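Local coordinates for protein amine Dehydrogenase (Pseudomonas putida, PDB 1JMX) that carries two covalently bound c-type hemes and, as the alpha subunit of a quinohemoprotein amine dehydrogenase, probably passes on electrons taken from amine substrates, at residues A[182-187]-A[200-205]; A[249-254]-A[262-267]; A[269-274]-A[387-392]; A[393-398]-A[412-417]. One frame throughout, in Å; residues are numbered along the deposited sequence.

Contact 1 (A[182-187]-A[200-205]); sequences GQWAFS and MSVTPD
Trp184 lays the CD1 corner of its indole obliquely against a methyl of Val202, with CD1 3.7 Å from Val202 CG2. Its CG is anti to the carbonyl carbon (chi1 -72°), which leaves the pyrrole part of the ring on the side of Val202, while NE1 turns back to the carbonyl O of Leu180. The backbone beneath is a hairpin of a closed eight-stranded antiparallel barrel. Gly182 and Val202 form a hydrogen-bonded pair, and the bond from Val202 N to Gly182 O is nearly straight and runs almost along the C=O axis. Trp184 and Met200 form the next such pair, with Trp184 N 2.7 Å from Met200 O. In the bond returned by Met200 N the donor sits above the carbonyl plane of Trp184. Phe186, its CG in the crowded position (chi1 72°), turns its ring edge to the backbone N of Met200, CD1, 3.8 Å from that N, also packing on Met200 CB. On the other face of the sheet Gln183 curls, bent at chi2, until its OE1 receives a weak hydrogen bond of 3.3 Å from Ser201 OG. Met260 of strand 259-266 touches both Trp184 and Met200. The two faces differ in chemistry: Trp184, Met200 and Val202 give an apolar layer on one, whereas the other, with exposed Gln183, carries a polar pair whose weak bond probably adds little to the backbone bonds.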
# COMPACT_ATOMS: atom_id res chain seq x y z
N GLY A 182 9.44 -39.65 3.54
CA GLY A 182 8.54 -40.60 4.16
C GLY A 182 7.10 -40.26 3.84
O GLY A 182 6.84 -39.46 2.95
N GLN A 183 6.17 -40.85 4.58
CA GLN A 183 4.76 -40.57 4.36
C GLN A 183 4.31 -39.56 5.40
O GLN A 183 4.76 -39.60 6.55
CB GLN A 183 3.91 -41.85 4.45
CG GLN A 183 4.39 -43.01 3.56
CD GLN A 183 4.47 -42.66 2.08
OE1 GLN A 183 3.74 -41.79 1.59
NE2 GLN A 183 5.36 -43.34 1.35
N TRP A 184 3.45 -38.64 4.98
CA TRP A 184 2.97 -37.60 5.87
C TRP A 184 1.46 -37.46 5.84
O TRP A 184 0.90 -37.00 4.86
CB TRP A 184 3.59 -36.26 5.49
CG TRP A 184 5.04 -36.13 5.82
CD1 TRP A 184 6.09 -36.72 5.16
CD2 TRP A 184 5.62 -35.33 6.86
NE1 TRP A 184 7.28 -36.33 5.72
CE2 TRP A 184 7.02 -35.48 6.77
CE3 TRP A 184 5.08 -34.50 7.86
CZ2 TRP A 184 7.90 -34.82 7.64
CZ3 TRP A 184 5.96 -33.85 8.73
CH2 TRP A 184 7.35 -34.02 8.61
N ALA A 185 0.81 -37.83 6.94
CA ALA A 185 -0.65 -37.70 7.02
C ALA A 185 -0.97 -36.24 7.23
O ALA A 185 -0.41 -35.60 8.13
CB ALA A 185 -1.18 -38.53 8.20
N PHE A 186 -1.84 -35.68 6.41
CA PHE A 186 -2.20 -34.28 6.56
C PHE A 186 -3.69 -34.00 6.72
O PHE A 186 -4.55 -34.79 6.32
CB PHE A 186 -1.59 -33.41 5.44
CG PHE A 186 -2.25 -33.60 4.09
CD1 PHE A 186 -1.69 -34.44 3.14
CD2 PHE A 186 -3.42 -32.91 3.77
CE1 PHE A 186 -2.28 -34.60 1.88
CE2 PHE A 186 -4.02 -33.06 2.52
CZ PHE A 186 -3.45 -33.90 1.57
N SER A 187 -3.97 -32.85 7.32
CA SER A 187 -5.31 -32.37 7.56
C SER A 187 -5.25 -30.86 7.31
O SER A 187 -4.23 -30.23 7.56
CB SER A 187 -5.72 -32.64 9.00
OG SER A 187 -7.03 -32.19 9.25
N MET A 200 0.73 -37.17 2.13
CA MET A 200 1.72 -36.53 1.30
C MET A 200 2.98 -37.37 1.37
O MET A 200 3.52 -37.62 2.45
CB MET A 200 1.99 -35.11 1.77
CG MET A 200 2.90 -34.33 0.84
SD MET A 200 3.09 -32.61 1.34
CE MET A 200 4.17 -32.76 2.76
N SER A 201 3.39 -37.87 0.22
CA SER A 201 4.57 -38.68 0.10
C SER A 201 5.74 -37.79 -0.32
O SER A 201 5.69 -37.12 -1.36
CB SER A 201 4.33 -39.78 -0.93
OG SER A 201 5.44 -40.67 -1.03
N VAL A 202 6.76 -37.74 0.52
CA VAL A 202 7.95 -36.94 0.25
C VAL A 202 9.09 -37.91 -0.03
O VAL A 202 9.35 -38.81 0.76
CB VAL A 202 8.33 -36.08 1.48
CG1 VAL A 202 9.53 -35.20 1.15
CG2 VAL A 202 7.15 -35.23 1.92
N THR A 203 9.72 -37.76 -1.19
CA THR A 203 10.84 -38.62 -1.56
C THR A 203 11.99 -37.69 -1.92
O THR A 203 11.78 -36.61 -2.45
CB THR A 203 10.51 -39.56 -2.77
OG1 THR A 203 10.35 -38.78 -3.96
CG2 THR A 203 9.23 -40.35 -2.53
N PRO A 204 13.24 -38.12 -1.66
CA PRO A 204 14.41 -37.29 -1.97
C PRO A 204 14.68 -37.04 -3.45
O PRO A 204 14.14 -37.71 -4.34
CB PRO A 204 15.55 -38.07 -1.32
CG PRO A 204 15.12 -39.50 -1.54
CD PRO A 204 13.65 -39.44 -1.14
N ASP A 205 15.51 -36.03 -3.68
CA ASP A 205 15.93 -35.62 -5.01
C ASP A 205 17.30 -34.96 -4.78
O ASP A 205 17.91 -35.13 -3.71
CB ASP A 205 14.92 -34.62 -5.60
CG ASP A 205 14.95 -34.59 -7.12
OD1 ASP A 205 14.33 -33.67 -7.70
OD2 ASP A 205 15.58 -35.47 -7.75

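Contact 2 (A[249-254]-A[262-267]); sequences LRQVFA and GRMFEA
The thioether of Met264 and the side chain of Gln251 lie side by side, pointing the same way, on one face of an antiparallel hairpin. Met264 CG is 3.3 Å from Gln251 CG, and farther out the amide NE2 gives a straight but weak hydrogen bond to SD, while Gln251 OE1 is held by Trp238 NE1. The methyl CE then turns across Leu249, 3.7 Å from its CD1. An alanine in place of Met264 would probably leave Leu249, Gln251 and Phe253 CZ poorly packed, and with it goes the sulfur acceptor. Phe253 sets its ring edge-on against Gly262, CD1 3.5 Å from Gly262 CA; a side chain there would collide with this ring and with Val252 O. On the opposite face Phe265 folds back, its CG in the crowded position (chi1 55°), so that Arg250 CB rests on the ring in a CH-pi contact, 4.1 Å from the centroid. Val252 CG2 fills in at the ring edge. Past the strand end, Ala267 CB lies over one face of the Arg250 guanidinium. In the barrel wall, strands 247-256 and 259-266 are flanked by 237-244 and 269-280; Phe253 stacks on Phe276, and Met264 also meets Phe224 of strand 223-233.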
# COMPACT_ATOMS: atom_id res chain seq x y z
N LEU A 249 -0.25 -24.99 -6.47
CA LEU A 249 -0.36 -24.52 -5.11
C LEU A 249 1.02 -24.43 -4.46
O LEU A 249 1.82 -25.35 -4.57
CB LEU A 249 -1.23 -25.45 -4.28
CG LEU A 249 -2.64 -25.79 -4.77
CD1 LEU A 249 -3.42 -26.42 -3.63
CD2 LEU A 249 -3.37 -24.55 -5.25
N ARG A 250 1.31 -23.28 -3.86
CA ARG A 250 2.55 -23.06 -3.15
C ARG A 250 2.36 -23.58 -1.72
O ARG A 250 1.27 -23.48 -1.15
CB ARG A 250 2.86 -21.57 -3.08
CG ARG A 250 3.96 -21.07 -4.01
CD ARG A 250 3.65 -21.29 -5.49
NE ARG A 250 4.54 -20.50 -6.36
CZ ARG A 250 4.61 -20.60 -7.69
NH1 ARG A 250 3.84 -21.47 -8.35
NH2 ARG A 250 5.40 -19.78 -8.37
N GLN A 251 3.41 -24.15 -1.14
CA GLN A 251 3.36 -24.67 0.21
C GLN A 251 4.41 -23.92 1.01
O GLN A 251 5.58 -23.95 0.67
CB GLN A 251 3.71 -26.16 0.25
CG GLN A 251 2.82 -27.07 -0.57
CD GLN A 251 3.18 -28.53 -0.40
OE1 GLN A 251 4.36 -28.89 -0.36
NE2 GLN A 251 2.17 -29.37 -0.27
N VAL A 252 3.98 -23.21 2.05
CA VAL A 252 4.90 -22.50 2.91
C VAL A 252 4.69 -23.10 4.30
O VAL A 252 3.76 -22.72 5.03
CB VAL A 252 4.64 -20.97 2.90
CG1 VAL A 252 5.53 -20.27 3.91
CG2 VAL A 252 4.87 -20.41 1.50
N PHE A 253 5.50 -24.10 4.62
CA PHE A 253 5.40 -24.78 5.90
C PHE A 253 6.68 -24.63 6.68
O PHE A 253 7.73 -24.25 6.15
CB PHE A 253 5.15 -26.29 5.73
CG PHE A 253 4.01 -26.64 4.81
CD1 PHE A 253 2.88 -25.84 4.73
CD2 PHE A 253 4.08 -27.78 4.01
CE1 PHE A 253 1.84 -26.17 3.86
CE2 PHE A 253 3.04 -28.11 3.15
CZ PHE A 253 1.92 -27.30 3.08
N ALA A 254 6.58 -24.93 7.97
CA ALA A 254 7.70 -24.93 8.88
C ALA A 254 7.71 -26.40 9.26
O ALA A 254 6.73 -26.92 9.77
CB ALA A 254 7.42 -24.07 10.08
N GLY A 262 1.73 -24.94 8.31
CA GLY A 262 1.78 -23.82 7.40
C GLY A 262 0.51 -23.60 6.62
O GLY A 262 -0.60 -23.87 7.09
N ARG A 263 0.69 -23.14 5.38
CA ARG A 263 -0.43 -22.85 4.51
C ARG A 263 -0.12 -23.22 3.08
O ARG A 263 1.02 -23.12 2.63
CB ARG A 263 -0.75 -21.35 4.62
CG ARG A 263 -1.97 -20.89 3.85
CD ARG A 263 -2.29 -19.46 4.22
NE ARG A 263 -3.54 -19.01 3.62
CZ ARG A 263 -3.62 -18.25 2.54
NH1 ARG A 263 -2.52 -17.82 1.94
NH2 ARG A 263 -4.80 -17.96 2.04
N MET A 264 -1.13 -23.70 2.38
CA MET A 264 -1.00 -24.09 0.99
C MET A 264 -1.99 -23.23 0.23
O MET A 264 -3.18 -23.27 0.52
CB MET A 264 -1.35 -25.56 0.83
CG MET A 264 -0.39 -26.32 -0.04
SD MET A 264 -0.85 -28.05 -0.10
CE MET A 264 -0.83 -28.32 -1.85
N PHE A 265 -1.51 -22.44 -0.72
CA PHE A 265 -2.38 -21.55 -1.48
C PHE A 265 -2.10 -21.53 -2.97
O PHE A 265 -1.06 -21.98 -3.42
CB PHE A 265 -2.27 -20.13 -0.91
CG PHE A 265 -0.86 -19.60 -0.89
CD1 PHE A 265 -0.37 -18.85 -1.96
CD2 PHE A 265 -0.03 -19.87 0.18
CE1 PHE A 265 0.94 -18.37 -1.95
CE2 PHE A 265 1.29 -19.40 0.20
CZ PHE A 265 1.77 -18.65 -0.87
N GLU A 266 -3.05 -20.99 -3.73
CA GLU A 266 -2.86 -20.88 -5.16
C GLU A 266 -1.75 -19.88 -5.44
O GLU A 266 -1.80 -18.74 -4.99
CB GLU A 266 -4.14 -20.43 -5.83
CG GLU A 266 -5.15 -21.51 -5.99
CD GLU A 266 -6.21 -21.11 -6.96
OE1 GLU A 266 -7.38 -21.05 -6.55
OE2 GLU A 266 -5.88 -20.84 -8.14
N ALA A 267 -0.75 -20.34 -6.18
CA ALA A 267 0.41 -19.53 -6.54
C ALA A 267 0.02 -18.17 -7.10
O ALA A 267 0.71 -17.18 -6.89
CB ALA A 267 1.23 -20.27 -7.56

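Contact 3 (A[269-274]-A[387-392]); sequences HDERGL and PKVQGR
A type I beta turn, His269 to Arg272, at the corner of a barrel strand meets the loop leading into strand 391-400, so that two domains of the subunit touch here. The guanidinium of Arg272 is at the centre, sandwiched between the His269 ring and the amide of Gln390. The amide plane is 11° from that of the guanidinium, with Gln390 CD 3.4 Å above it, and His269 ND1 lies over the opposite face. At its edge NH2 makes a weak hydrogen bond to Lys388 O. NE gives a straight bond of 3.0 Å to Glu271 OE1, a salt bridge that lies in the guanidinium plane and uses the syn lone pair. The same oxygen accepts the backbone N of Gln390, 3.0 Å away and well above the carboxylate plane; the two donors together would probably favour the charged form of Glu271. Glu271 CG presses on Val389 CG1 at 3.2 Å. A leucine at Arg272, with no guanidinium to stack or pair, would probably loosen the turn's hold on the 387-392 loop.

Farther out, Arg392 holds the Gln390 amide by two weak bonds to OE1, and is itself tied by NH1 to Leu191 O. A water joins the segments by donating to both Lys388 O and Glu271 OE2, the latter at 2.6 Å, while it lies in the ring plane of His269, 2.9 Å from ND1.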
# COMPACT_ATOMS: atom_id res chain seq x y z
N HIS A 269 -3.25 -16.79 -6.54
CA HIS A 269 -4.23 -16.15 -5.67
C HIS A 269 -4.00 -16.59 -4.24
O HIS A 269 -4.38 -17.70 -3.86
CB HIS A 269 -5.63 -16.57 -6.11
CG HIS A 269 -5.81 -16.58 -7.59
ND1 HIS A 269 -6.22 -15.47 -8.30
CD2 HIS A 269 -5.60 -17.56 -8.50
CE1 HIS A 269 -6.25 -15.77 -9.59
NE2 HIS A 269 -5.88 -17.02 -9.74
N ASP A 270 -3.39 -15.72 -3.44
CA ASP A 270 -3.13 -16.10 -2.06
C ASP A 270 -4.26 -16.03 -1.05
O ASP A 270 -4.07 -16.38 0.10
CB ASP A 270 -1.85 -15.45 -1.52
CG ASP A 270 -1.76 -13.98 -1.84
OD1 ASP A 270 -0.84 -13.62 -2.60
OD2 ASP A 270 -2.58 -13.21 -1.31
N GLU A 271 -5.44 -15.58 -1.48
CA GLU A 271 -6.61 -15.56 -0.59
C GLU A 271 -7.26 -16.93 -0.71
O GLU A 271 -8.11 -17.29 0.09
CB GLU A 271 -7.65 -14.49 -0.98
CG GLU A 271 -7.33 -13.57 -2.14
CD GLU A 271 -7.48 -14.21 -3.50
OE1 GLU A 271 -8.62 -14.47 -3.94
OE2 GLU A 271 -6.45 -14.42 -4.15
N ARG A 272 -6.89 -17.66 -1.75
CA ARG A 272 -7.43 -18.98 -2.00
C ARG A 272 -6.43 -20.02 -1.52
O ARG A 272 -5.52 -20.42 -2.25
CB ARG A 272 -7.72 -19.13 -3.49
CG ARG A 272 -8.44 -17.91 -4.03
CD ARG A 272 -8.64 -17.94 -5.51
NE ARG A 272 -8.92 -16.60 -5.99
CZ ARG A 272 -9.23 -16.29 -7.25
NH1 ARG A 272 -9.32 -17.25 -8.16
NH2 ARG A 272 -9.41 -15.03 -7.59
N GLY A 273 -6.59 -20.42 -0.27
CA GLY A 273 -5.69 -21.39 0.30
C GLY A 273 -6.33 -22.18 1.42
O GLY A 273 -7.51 -22.03 1.71
N LEU A 274 -5.53 -23.03 2.05
CA LEU A 274 -6.01 -23.85 3.13
C LEU A 274 -4.97 -23.95 4.24
O LEU A 274 -3.77 -23.87 3.99
CB LEU A 274 -6.35 -25.27 2.62
CG LEU A 274 -5.29 -26.02 1.81
CD1 LEU A 274 -5.16 -27.43 2.31
CD2 LEU A 274 -5.62 -26.00 0.34
N PRO A 387 -5.05 -10.02 -10.83
CA PRO A 387 -6.24 -10.86 -10.66
C PRO A 387 -7.21 -10.32 -9.59
O PRO A 387 -6.83 -9.48 -8.77
CB PRO A 387 -5.65 -12.19 -10.22
CG PRO A 387 -4.56 -11.73 -9.29
CD PRO A 387 -3.91 -10.58 -10.08
N LYS A 388 -8.45 -10.79 -9.62
CA LYS A 388 -9.44 -10.39 -8.63
C LYS A 388 -9.08 -11.07 -7.31
O LYS A 388 -8.56 -12.18 -7.31
CB LYS A 388 -10.84 -10.83 -9.04
CG LYS A 388 -11.31 -10.33 -10.38
CD LYS A 388 -12.75 -10.68 -10.62
CE LYS A 388 -13.25 -10.17 -11.95
NZ LYS A 388 -14.74 -10.28 -12.06
N VAL A 389 -9.29 -10.37 -6.21
CA VAL A 389 -9.02 -10.91 -4.89
C VAL A 389 -10.39 -11.13 -4.24
O VAL A 389 -11.12 -10.18 -3.96
CB VAL A 389 -8.15 -9.97 -4.03
CG1 VAL A 389 -8.04 -10.48 -2.60
CG2 VAL A 389 -6.75 -9.85 -4.64
N GLN A 390 -10.75 -12.40 -4.08
CA GLN A 390 -12.02 -12.80 -3.49
C GLN A 390 -12.12 -12.63 -1.99
O GLN A 390 -11.13 -12.63 -1.26
CB GLN A 390 -12.29 -14.28 -3.76
CG GLN A 390 -12.32 -14.73 -5.19
CD GLN A 390 -12.33 -16.25 -5.30
OE1 GLN A 390 -11.94 -16.95 -4.37
NE2 GLN A 390 -12.79 -16.75 -6.43
N GLY A 391 -13.36 -12.50 -1.53
CA GLY A 391 -13.64 -12.46 -0.12
C GLY A 391 -14.10 -13.90 0.11
O GLY A 391 -14.88 -14.43 -0.68
N ARG A 392 -13.54 -14.58 1.11
CA ARG A 392 -13.94 -15.96 1.38
C ARG A 392 -14.34 -16.04 2.83
O ARG A 392 -13.54 -15.73 3.72
CB ARG A 392 -12.81 -16.92 1.06
CG ARG A 392 -12.54 -17.03 -0.43
CD ARG A 392 -11.40 -17.97 -0.69
NE ARG A 392 -11.47 -18.47 -2.06
CZ ARG A 392 -12.05 -19.60 -2.40
NH1 ARG A 392 -12.62 -20.37 -1.48
NH2 ARG A 392 -12.10 -19.96 -3.68
O HOH W 1 -6.03 -13.28 -6.41

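Contact 4 (A[393-398]-A[412-417]); sequences FEAEAW and LPASWK
The six-membered ring of Trp416 is the closely packed end of this contact. It reaches across with its far rim, CH2 coming to 3.5 Å from Phe393 CB, while CZ2 meets the backbone N of Ala395 at the same 3.5 Å. That nitrogen lies at the ring edge, near its plane, so the indole abuts the strand edge-on. CG of Trp416 is anti to the carbonyl carbon (chi1 -65°), and with chi2 at 91° the benzo rim is directed at the Phe393-Ala395 backbone. Beyond it the ring of Phe393 leads away, towards Pro372 and Ser375. Small side chains let the rest close up: Ala395 CB meets both Trp416 CZ2, at 4.0 Å, and the methyl of Ala414, and Ala397 CB touches Leu412 CD1 at 3.5 Å. Trp416 is backed by Val466 and Ala468 of strand 462-470.

Elsewhere the join is looser. A single direct hydrogen bond crosses, Leu412 N to Ala395 O at 3.0 Å, arriving nearly along the C=O axis. Next to it the backbones are joined through a water, which accepts from Ala395 N and donates to Leu412 O at 2.7 Å. The same water makes a longer bond, 3.3 Å, to OE2 of the partly exposed Glu394, whose other oxygen is held by Ala192 N. Between the short segments the axes stay 8.3 Å apart at 130°, as strands of a broken, strongly splayed beta hairpin, here in the mixed sheet of an E-set (immunoglobulin-like) domain.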
# COMPACT_ATOMS: atom_id res chain seq x y z
N PHE A 393 -15.57 -16.47 3.08
CA PHE A 393 -16.06 -16.48 4.44
C PHE A 393 -16.58 -17.79 4.98
O PHE A 393 -16.92 -18.70 4.23
CB PHE A 393 -17.14 -15.41 4.61
CG PHE A 393 -16.73 -14.08 4.07
CD1 PHE A 393 -17.05 -13.73 2.76
CD2 PHE A 393 -16.02 -13.19 4.85
CE1 PHE A 393 -16.65 -12.50 2.24
CE2 PHE A 393 -15.62 -11.96 4.34
CZ PHE A 393 -15.93 -11.61 3.03
N GLU A 394 -16.68 -17.84 6.30
CA GLU A 394 -17.16 -19.01 7.01
C GLU A 394 -18.02 -18.49 8.18
O GLU A 394 -17.80 -17.39 8.68
CB GLU A 394 -15.95 -19.79 7.52
CG GLU A 394 -16.17 -21.26 7.67
CD GLU A 394 -16.03 -22.03 6.37
OE1 GLU A 394 -14.91 -22.10 5.83
OE2 GLU A 394 -17.04 -22.61 5.92
N ALA A 395 -19.05 -19.25 8.55
CA ALA A 395 -19.91 -18.85 9.66
C ALA A 395 -19.59 -19.70 10.88
O ALA A 395 -19.83 -20.91 10.89
CB ALA A 395 -21.38 -19.00 9.29
N GLU A 396 -18.97 -19.08 11.88
CA GLU A 396 -18.57 -19.75 13.11
C GLU A 396 -19.67 -19.75 14.17
O GLU A 396 -20.04 -18.71 14.70
CB GLU A 396 -17.31 -19.09 13.65
CG GLU A 396 -16.82 -19.64 14.96
CD GLU A 396 -15.75 -18.75 15.53
OE1 GLU A 396 -16.06 -17.58 15.84
OE2 GLU A 396 -14.60 -19.19 15.66
N ALA A 397 -20.15 -20.95 14.51
CA ALA A 397 -21.22 -21.14 15.48
C ALA A 397 -20.76 -21.27 16.92
O ALA A 397 -19.75 -21.91 17.20
CB ALA A 397 -22.06 -22.34 15.09
N TRP A 398 -21.53 -20.68 17.83
CA TRP A 398 -21.26 -20.72 19.26
C TRP A 398 -22.52 -21.04 20.05
O TRP A 398 -23.61 -20.57 19.72
CB TRP A 398 -20.72 -19.38 19.77
CG TRP A 398 -19.39 -19.03 19.24
CD1 TRP A 398 -19.11 -18.56 17.99
CD2 TRP A 398 -18.14 -19.13 19.93
NE1 TRP A 398 -17.76 -18.37 17.86
CE2 TRP A 398 -17.14 -18.71 19.03
CE3 TRP A 398 -17.77 -19.54 21.22
CZ2 TRP A 398 -15.78 -18.68 19.37
CZ3 TRP A 398 -16.41 -19.52 21.57
CH2 TRP A 398 -15.44 -19.09 20.64
N LEU A 412 -20.45 -23.88 10.66
CA LEU A 412 -21.70 -24.46 10.18
C LEU A 412 -22.16 -23.88 8.85
O LEU A 412 -21.95 -22.70 8.58
CB LEU A 412 -22.81 -24.28 11.23
CG LEU A 412 -22.65 -25.01 12.56
CD1 LEU A 412 -23.91 -24.83 13.40
CD2 LEU A 412 -22.41 -26.47 12.32
N PRO A 413 -22.80 -24.71 8.01
CA PRO A 413 -23.30 -24.27 6.70
C PRO A 413 -24.30 -23.13 6.84
O PRO A 413 -25.07 -23.07 7.80
CB PRO A 413 -23.94 -25.54 6.14
CG PRO A 413 -24.35 -26.30 7.37
CD PRO A 413 -23.14 -26.13 8.25
N ALA A 414 -24.27 -22.21 5.89
CA ALA A 414 -25.16 -21.06 5.94
C ALA A 414 -25.42 -20.43 4.60
O ALA A 414 -24.80 -20.76 3.59
CB ALA A 414 -24.58 -20.01 6.88
N SER A 415 -26.38 -19.52 4.60
CA SER A 415 -26.75 -18.75 3.42
C SER A 415 -25.94 -17.46 3.55
O SER A 415 -25.73 -16.96 4.65
CB SER A 415 -28.24 -18.43 3.45
OG SER A 415 -28.55 -17.31 2.63
N TRP A 416 -25.49 -16.94 2.41
CA TRP A 416 -24.70 -15.73 2.41
C TRP A 416 -25.27 -14.65 1.54
O TRP A 416 -25.79 -14.92 0.46
CB TRP A 416 -23.28 -16.03 1.94
CG TRP A 416 -22.54 -16.91 2.86
CD1 TRP A 416 -22.47 -18.28 2.82
CD2 TRP A 416 -21.75 -16.51 3.98
NE1 TRP A 416 -21.69 -18.74 3.84
CE2 TRP A 416 -21.23 -17.68 4.57
CE3 TRP A 416 -21.44 -15.27 4.54
CZ2 TRP A 416 -20.42 -17.64 5.70
CZ3 TRP A 416 -20.63 -15.23 5.66
CH2 TRP A 416 -20.13 -16.41 6.23
N LYS A 417 -25.20 -13.42 2.05
CA LYS A 417 -25.65 -12.26 1.32
C LYS A 417 -24.80 -11.05 1.68
O LYS A 417 -24.03 -11.07 2.63
CB LYS A 417 -27.14 -11.97 1.52
CG LYS A 417 -27.55 -11.60 2.92
CD LYS A 417 -29.03 -11.22 2.92
CE LYS A 417 -29.67 -11.40 4.29
NZ LYS A 417 -28.97 -10.59 5.32
O HOH W 2 -19.94 -21.66 7.05

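Contacts 1 and 2 belong to the same closed antiparallel barrel, their centres 15 Å apart, and meet where Met200 SD packs 3.7 Å from Gln251 NE2. Contact 3 takes up the barrel's last strand, 269-280, the neighbour of strand 259-266: Met264 of contact 2 joins Leu274 through a probable backbone hydrogen bond, O to N 2.8 Å, and Arg263 NH2 reaches Asp270 O. Through 387-392 contact 3 then passes to another domain, where 393-398 of contact 4 follows directly in sequence, the two centres 18 Å apart. Contacts 1 and 4 are the farthest pair, about 33 Å between centres. All four lie away from both hemes; the side chain of Ala397 is about 11 Å from a bound nickel ion.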